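Local coordinates for stringent starvation protein A homolog (Haemophilus influenzae, PDB 3LYK) that probably forms an equimolar complex with the RNA polymerase holoenzyme, but not with the core enzyme, and belongs to the GST superfamily, at residues Cys18-Ile23 against Asp154-Pro159; Gln104-Thr109 against Lys126-Glu131. All coordinates share one frame; numbering follows the deposited sequence.

Contact 1: residues Cys18-Ile23 against Asp154-Pro159; sequences CHQVKI and DCYVAP
Q20, P159 and C155 bury the most surface where residues 18-23 of one helix meet 154-159 of another, a worked example of how the thioredoxin-like and all-helical domains of a GST-superfamily protein are joined. The two helix segments pass 9.1 Å apart at their axes, with an angle of 126° between their directions. Q20 reaches across with its chain extended beyond CG. Its CG lies 3.3 Å from C155 O, and its amide ends over one face of the Y156 ring, NE2 standing 3.3 Å above the ring plane and offset toward the rim. Amide and ring planes are 49° apart, an oblique crossing rather than a flat stack. Both polar ends of Q20 are engaged, OE1 by S68 OG and NE2 by the hydroxyl of Y107, and a hydrogen bond at each end of the amide limits its rotation.

P159 fills the next turn. Its CG approaches one face of the H19 imidazole in a CH-pi contact, 4.3 Å from the ring centroid, and the same CG also meets I23 CD1, 3.8 Å away. H19 CG is anti to the backbone N (chi1 -168°), and P159 CG lies over the ring it carries, toward the rim. A water in the plane of the imidazole bridges H19 ND1 and P159 O, 2.8 Å from each, while H19 NE2 is hydrogen-bonded to S195 OG. C155 completes the apolar patch, its SG 3.7 Å from I23 CG2.

Helix 16-27 rests against strand 3-11 through V21 and K22, with helix 68-78 touching Q20 and helix 190-195 touching I23; from helix 152-165, Y156 and V157 pack on helix 89-115.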
# COMPACT_ATOMS: atom_id res chain seq x y z
N CYS B 18 -7.49 -10.41 7.56
CA CYS B 18 -7.42 -10.62 9.01
C CYS B 18 -6.45 -11.78 9.27
O CYS B 18 -5.63 -11.73 10.18
CB CYS B 18 -8.82 -10.93 9.60
SG CYS B 18 -9.86 -9.40 9.48
N HIS B 19 -6.51 -12.78 8.41
CA HIS B 19 -5.60 -13.91 8.57
C HIS B 19 -4.11 -13.49 8.45
O HIS B 19 -3.28 -13.87 9.29
CB HIS B 19 -5.98 -15.04 7.60
CG HIS B 19 -5.29 -16.33 7.91
ND1 HIS B 19 -5.40 -17.44 7.11
CD2 HIS B 19 -4.46 -16.67 8.93
CE1 HIS B 19 -4.65 -18.42 7.61
NE2 HIS B 19 -4.06 -17.97 8.71
N GLN B 20 -3.77 -12.67 7.44
CA GLN B 20 -2.41 -12.14 7.32
C GLN B 20 -1.92 -11.51 8.64
O GLN B 20 -0.80 -11.78 9.09
CB GLN B 20 -2.34 -11.04 6.24
CG GLN B 20 -2.72 -11.45 4.83
CD GLN B 20 -2.72 -10.23 3.89
OE1 GLN B 20 -2.91 -9.10 4.32
NE2 GLN B 20 -2.55 -10.48 2.62
N VAL B 21 -2.75 -10.63 9.21
CA VAL B 21 -2.39 -9.90 10.40
C VAL B 21 -2.22 -10.85 11.62
O VAL B 21 -1.23 -10.72 12.40
CB VAL B 21 -3.43 -8.77 10.71
CG1 VAL B 21 -3.13 -8.10 12.07
CG2 VAL B 21 -3.35 -7.67 9.61
N LYS B 22 -3.12 -11.83 11.75
CA LYS B 22 -2.96 -12.81 12.88
C LYS B 22 -1.69 -13.60 12.77
O LYS B 22 -1.10 -13.91 13.75
CB LYS B 22 -4.14 -13.78 13.00
CG LYS B 22 -5.46 -13.10 13.31
CD LYS B 22 -6.56 -14.19 13.18
CE LYS B 22 -7.85 -13.72 13.74
NZ LYS B 22 -8.89 -14.73 13.37
N ILE B 23 -1.24 -13.93 11.57
CA ILE B 23 0.03 -14.65 11.47
C ILE B 23 1.16 -13.74 11.97
O ILE B 23 2.04 -14.17 12.74
CB ILE B 23 0.28 -15.04 10.03
CG1 ILE B 23 -0.76 -16.07 9.61
CG2 ILE B 23 1.73 -15.59 9.88
CD1 ILE B 23 -0.69 -16.37 8.09
N ASP B 154 5.30 -14.47 2.56
CA ASP B 154 4.67 -15.75 2.96
C ASP B 154 3.36 -15.51 3.72
O ASP B 154 2.43 -16.31 3.60
CB ASP B 154 5.66 -16.57 3.79
CG ASP B 154 6.95 -16.79 3.05
OD1 ASP B 154 6.94 -17.54 2.04
OD2 ASP B 154 7.97 -16.16 3.43
N CYS B 155 3.26 -14.39 4.44
CA CYS B 155 2.02 -13.99 5.07
C CYS B 155 0.95 -13.63 4.04
O CYS B 155 -0.23 -13.58 4.39
CB CYS B 155 2.23 -12.86 6.08
SG CYS B 155 3.37 -13.36 7.40
N TYR B 156 1.36 -13.36 2.80
CA TYR B 156 0.37 -13.17 1.73
C TYR B 156 0.06 -14.51 1.05
O TYR B 156 -1.07 -14.77 0.70
CB TYR B 156 0.86 -12.16 0.64
CG TYR B 156 0.62 -10.70 0.97
CD1 TYR B 156 1.33 -10.08 2.00
CD2 TYR B 156 -0.31 -9.93 0.26
CE1 TYR B 156 1.13 -8.75 2.34
CE2 TYR B 156 -0.53 -8.56 0.60
CZ TYR B 156 0.20 -7.99 1.63
OH TYR B 156 0.04 -6.68 2.01
N VAL B 157 1.08 -15.33 0.79
CA VAL B 157 0.87 -16.57 0.05
C VAL B 157 0.15 -17.65 0.91
O VAL B 157 -0.83 -18.26 0.44
CB VAL B 157 2.20 -17.10 -0.57
CG1 VAL B 157 1.97 -18.38 -1.34
CG2 VAL B 157 2.83 -16.02 -1.53
N ALA B 158 0.61 -17.88 2.15
CA ALA B 158 0.03 -18.95 2.99
C ALA B 158 -1.50 -18.86 3.23
O ALA B 158 -2.16 -19.85 3.09
CB ALA B 158 0.81 -19.12 4.34
N PRO B 159 -2.05 -17.66 3.54
CA PRO B 159 -3.49 -17.59 3.71
C PRO B 159 -4.23 -17.98 2.43
O PRO B 159 -5.35 -18.49 2.50
CB PRO B 159 -3.73 -16.10 4.04
CG PRO B 159 -2.51 -15.73 4.79
CD PRO B 159 -1.41 -16.40 3.97
O HOH W 1 -6.86 -17.81 4.77

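Contact 2: residues Gln104-Thr109 against Lys126-Glu131; sequences QDWYPT and KQLKEE
T109 and L128 lie side by side and point opposite ways, T109 CG2 coming to 3.7 Å from L128 CG, where neighbouring helices of the GST C-terminal domain meet through a threonine, a leucine and a tryptophan, with a glutamine and a glutamate alongside. L128 also reaches W106: its CD2 lies 4.0 Å from W106 CB and approaches the indole obliquely. Beside the five-membered ring, at NE1 and CD1, E131 runs past in the opposite sense, OE1 3.9 Å from W106 NE1, a van der Waals approach with the carboxylate turned 22° from the indole plane. Q127 crosses T109 at about a right angle, its OE1 3.9 Å from T109 CG2.

Behind this first shell, Q127 NE2 donates to the syn side of E131 OE2 at 3.1 Å, one turn along the same helix. The bond lies close to the Q127 amide plane but 23° out of the E131 carboxylate plane; a weaker one to OE1 also steadies the carboxylate beside the indole. T109 OG1 makes a weak bond back to D105 O, and D105 OD1 is hydrogen-bonded to Y52 OH of the second subunit.

Helices 89-115 and 118-134 run roughly antiparallel here, and L160 and L164 of helix 152-165 touch W106 and L128 respectively.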
# COMPACT_ATOMS: atom_id res chain seq x y z
N GLN B 104 -2.96 -8.09 -6.08
CA GLN B 104 -3.64 -7.55 -7.24
C GLN B 104 -4.10 -8.63 -8.21
O GLN B 104 -5.22 -8.60 -8.70
CB GLN B 104 -2.71 -6.57 -7.98
CG GLN B 104 -3.42 -5.36 -8.48
CD GLN B 104 -2.48 -4.14 -8.54
OE1 GLN B 104 -2.49 -3.28 -7.65
NE2 GLN B 104 -1.67 -4.07 -9.59
N ASP B 105 -3.21 -9.57 -8.49
CA ASP B 105 -3.42 -10.62 -9.48
C ASP B 105 -4.16 -11.87 -8.93
O ASP B 105 -5.06 -12.40 -9.59
CB ASP B 105 -2.09 -11.09 -10.08
CG ASP B 105 -1.30 -9.97 -10.80
OD1 ASP B 105 -0.15 -10.24 -11.20
OD2 ASP B 105 -1.81 -8.85 -10.96
N TRP B 106 -3.76 -12.38 -7.74
CA TRP B 106 -4.34 -13.63 -7.24
C TRP B 106 -5.54 -13.45 -6.34
O TRP B 106 -6.52 -14.17 -6.50
CB TRP B 106 -3.30 -14.48 -6.54
CG TRP B 106 -2.23 -14.97 -7.44
CD1 TRP B 106 -2.25 -14.99 -8.82
CD2 TRP B 106 -1.00 -15.56 -7.05
NE1 TRP B 106 -1.08 -15.54 -9.29
CE2 TRP B 106 -0.30 -15.90 -8.23
CE3 TRP B 106 -0.42 -15.87 -5.80
CZ2 TRP B 106 0.97 -16.50 -8.20
CZ3 TRP B 106 0.83 -16.47 -5.77
CH2 TRP B 106 1.51 -16.78 -6.96
N TYR B 107 -5.52 -12.48 -5.42
CA TYR B 107 -6.62 -12.30 -4.48
C TYR B 107 -8.02 -12.13 -5.10
O TYR B 107 -9.00 -12.64 -4.51
CB TYR B 107 -6.30 -11.21 -3.44
CG TYR B 107 -5.39 -11.65 -2.28
CD1 TYR B 107 -4.42 -12.64 -2.44
CD2 TYR B 107 -5.52 -11.07 -1.01
CE1 TYR B 107 -3.59 -13.05 -1.39
CE2 TYR B 107 -4.68 -11.47 0.06
CZ TYR B 107 -3.73 -12.47 -0.15
OH TYR B 107 -2.92 -12.88 0.89
N PRO B 108 -8.15 -11.36 -6.22
CA PRO B 108 -9.52 -11.23 -6.78
C PRO B 108 -10.04 -12.53 -7.36
O PRO B 108 -11.23 -12.77 -7.28
CB PRO B 108 -9.37 -10.18 -7.91
CG PRO B 108 -8.15 -9.34 -7.47
CD PRO B 108 -7.22 -10.36 -6.81
N THR B 109 -9.17 -13.34 -7.94
CA THR B 109 -9.52 -14.66 -8.45
C THR B 109 -9.98 -15.58 -7.30
O THR B 109 -10.99 -16.29 -7.41
CB THR B 109 -8.34 -15.27 -9.21
OG1 THR B 109 -7.85 -14.31 -10.13
CG2 THR B 109 -8.75 -16.56 -9.99
N LYS B 126 -9.54 -23.32 -11.44
CA LYS B 126 -8.62 -23.84 -12.44
C LYS B 126 -7.53 -22.83 -12.77
O LYS B 126 -6.36 -23.19 -12.92
CB LYS B 126 -9.35 -24.25 -13.73
CG LYS B 126 -8.46 -25.07 -14.70
CD LYS B 126 -9.29 -26.10 -15.49
CE LYS B 126 -10.16 -25.42 -16.58
NZ LYS B 126 -9.36 -25.27 -17.82
N GLN B 127 -7.92 -21.56 -12.88
CA GLN B 127 -6.97 -20.50 -13.15
C GLN B 127 -5.91 -20.37 -12.04
O GLN B 127 -4.71 -20.30 -12.33
CB GLN B 127 -7.69 -19.17 -13.40
CG GLN B 127 -6.85 -18.17 -14.24
CD GLN B 127 -7.14 -16.69 -13.90
OE1 GLN B 127 -8.29 -16.27 -13.84
NE2 GLN B 127 -6.09 -15.91 -13.68
N LEU B 128 -6.34 -20.34 -10.78
CA LEU B 128 -5.39 -20.25 -9.64
C LEU B 128 -4.47 -21.44 -9.57
O LEU B 128 -3.27 -21.31 -9.35
CB LEU B 128 -6.13 -20.08 -8.31
CG LEU B 128 -6.49 -18.63 -7.99
CD1 LEU B 128 -7.38 -18.58 -6.77
CD2 LEU B 128 -5.23 -17.76 -7.79
N LYS B 129 -5.06 -22.62 -9.76
CA LYS B 129 -4.32 -23.87 -9.85
C LYS B 129 -3.23 -23.85 -10.93
O LYS B 129 -2.06 -24.16 -10.65
CB LYS B 129 -5.30 -25.03 -10.07
CG LYS B 129 -4.71 -26.40 -9.83
CD LYS B 129 -5.77 -27.46 -9.78
CE LYS B 129 -5.17 -28.73 -9.26
NZ LYS B 129 -6.24 -29.72 -9.04
N GLU B 130 -3.59 -23.46 -12.16
CA GLU B 130 -2.59 -23.38 -13.23
C GLU B 130 -1.46 -22.40 -12.86
O GLU B 130 -0.28 -22.75 -12.93
CB GLU B 130 -3.22 -22.93 -14.55
CG GLU B 130 -4.07 -23.98 -15.26
CD GLU B 130 -4.73 -23.43 -16.54
OE1 GLU B 130 -4.42 -23.95 -17.64
OE2 GLU B 130 -5.54 -22.47 -16.44
N GLU B 131 -1.84 -21.19 -12.43
CA GLU B 131 -0.87 -20.16 -12.07
C GLU B 131 0.10 -20.57 -10.96
O GLU B 131 1.31 -20.35 -11.08
CB GLU B 131 -1.57 -18.86 -11.72
CG GLU B 131 -1.61 -17.91 -12.90
CD GLU B 131 -2.84 -17.03 -12.91
OE1 GLU B 131 -3.58 -16.96 -11.89
OE2 GLU B 131 -3.07 -16.39 -13.96

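The centre of contact 1 lies about 2 Å from the centre of the chain, that of contact 2 about 15 Å; the first is buried, the second only partly. Contact 1 joins the N-terminal to the C-terminal domain, whereas contact 2 stays within the latter. Their chemistry differs too: contact 1 mixes apolar and CH-pi packing with polar ends satisfied by a water and by residues beyond its segments, while contact 2 is apolar at its centre, with a glutamine-glutamate pair at its edge. Y107 of segment 104-109 ties them together: the hydroxyl that meets the Q20 amide of contact 1 is also hydrogen-bonded to Y156 O.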